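Local coordinates for uncharacterized protein lp_2219 (Lactobacillus plantarum, PDB 3HFQ) that is of unknown function but adopts the seven-bladed beta-propeller fold of the lactonase family, so a sugar-lactone hydrolase role is possible though unproven, at residues Ile281-Gly285 with Asn309-Tyr313. The protein carries 1 engineered substitution. Numbering follows the deposited sequence.
Sequences ISTEG and NATLY
Tyr313 OH donates a very short hydrogen bond to Ser282 O (2.5 Å), and Thr311 OG1 donates to Thr283 O (2.7 Å), joining two consecutive blades of a seven-bladed beta-propeller. Water 1 donates to Glu284 O (2.9 Å) and Thr311 OG1 (2.8 Å). The direct acceptors sit where outermost strand 275-282 of one blade ends and the connection to the next begins; the donors stand on strand 309-315, the third of that next blade. The segments run roughly antiparallel (161°); Thr283 CA lies nearest Thr311 CA (6.5 Å) and Gly285 CA nearest Asn309 CA (6.6 Å), so side chains rather than strand pairing bridge the gap. Past extended Ile281, an ST turn bends the chain: Ser282 OG accepts from Glu284 N (3.0 Å), and Glu284 takes positive phi/psi (57/39). Thr283 OG1 bonds across to Asn304 OD1; Asn309 OD1 is held by Thr307. Thr311 and Tyr313, both chi1 m, point toward the turn. Ile281, t/t, lays CD1 3.5 Å from Tyr313 CE2.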
# COMPACT_ATOMS: atom_id res chain seq x y z
N ILE A 281 -10.52 -8.24 13.93
CA ILE A 281 -11.77 -7.50 13.89
C ILE A 281 -12.31 -7.35 12.47
O ILE A 281 -11.58 -6.96 11.56
CB ILE A 281 -11.61 -6.11 14.56
CG1 ILE A 281 -12.95 -5.38 14.60
CG2 ILE A 281 -10.55 -5.30 13.81
CD1 ILE A 281 -12.95 -4.17 15.52
N SER A 282 -13.59 -7.66 12.29
CA SER A 282 -14.22 -7.57 10.98
C SER A 282 -14.12 -6.17 10.39
O SER A 282 -14.17 -5.18 11.11
CB SER A 282 -15.69 -7.97 11.09
OG SER A 282 -16.36 -7.77 9.86
N THR A 283 -13.98 -6.11 9.07
CA THR A 283 -13.91 -4.83 8.37
C THR A 283 -15.31 -4.38 7.95
O THR A 283 -15.48 -3.35 7.31
CB THR A 283 -12.99 -4.92 7.13
OG1 THR A 283 -13.48 -5.93 6.23
CG2 THR A 283 -11.57 -5.26 7.55
N GLU A 284 -16.32 -5.17 8.32
CA GLU A 284 -17.72 -4.87 8.01
C GLU A 284 -17.97 -4.72 6.51
O GLU A 284 -18.74 -3.85 6.07
CB GLU A 284 -18.16 -3.59 8.72
CG GLU A 284 -18.05 -3.63 10.25
CD GLU A 284 -18.79 -4.80 10.87
OE1 GLU A 284 -19.82 -5.24 10.31
OE2 GLU A 284 -18.35 -5.27 11.94
N GLY A 285 -17.33 -5.57 5.72
CA GLY A 285 -17.49 -5.53 4.28
C GLY A 285 -16.68 -6.66 3.67
O GLY A 285 -16.06 -7.43 4.40
N ASN A 309 -17.98 -0.11 0.64
CA ASN A 309 -18.14 0.61 1.89
C ASN A 309 -16.85 0.76 2.68
O ASN A 309 -15.95 -0.06 2.57
CB ASN A 309 -19.22 -0.05 2.77
CG ASN A 309 -19.13 -1.57 2.79
OD1 ASN A 309 -18.15 -2.16 2.34
ND2 ASN A 309 -20.16 -2.20 3.34
N ALA A 310 -16.79 1.83 3.47
CA ALA A 310 -15.63 2.10 4.30
C ALA A 310 -16.09 1.96 5.74
O ALA A 310 -17.27 2.13 6.05
CB ALA A 310 -15.12 3.52 4.03
N THR A 311 -15.14 1.65 6.62
CA THR A 311 -15.45 1.47 8.04
C THR A 311 -14.49 2.27 8.90
O THR A 311 -13.29 2.33 8.61
CB THR A 311 -15.35 -0.02 8.42
OG1 THR A 311 -16.21 -0.79 7.58
CG2 THR A 311 -15.75 -0.23 9.88
N LEU A 312 -15.02 2.89 9.94
CA LEU A 312 -14.22 3.70 10.86
C LEU A 312 -14.10 3.02 12.21
O LEU A 312 -15.10 2.57 12.78
CB LEU A 312 -14.85 5.08 11.05
CG LEU A 312 -14.18 5.97 12.11
CD1 LEU A 312 -12.80 6.39 11.62
CD2 LEU A 312 -15.03 7.20 12.38
N TYR A 313 -12.87 2.95 12.73
CA TYR A 313 -12.61 2.35 14.04
C TYR A 313 -11.94 3.37 14.94
O TYR A 313 -11.27 4.29 14.47
CB TYR A 313 -11.62 1.18 13.97
CG TYR A 313 -11.97 0.05 13.07
CD1 TYR A 313 -11.45 -0.01 11.78
CD2 TYR A 313 -12.76 -1.01 13.52
CE1 TYR A 313 -11.70 -1.10 10.96
CE2 TYR A 313 -13.02 -2.11 12.71
CZ TYR A 313 -12.48 -2.15 11.43
OH TYR A 313 -12.70 -3.23 10.62
O HOH W 1 -18.56 -0.95 6.09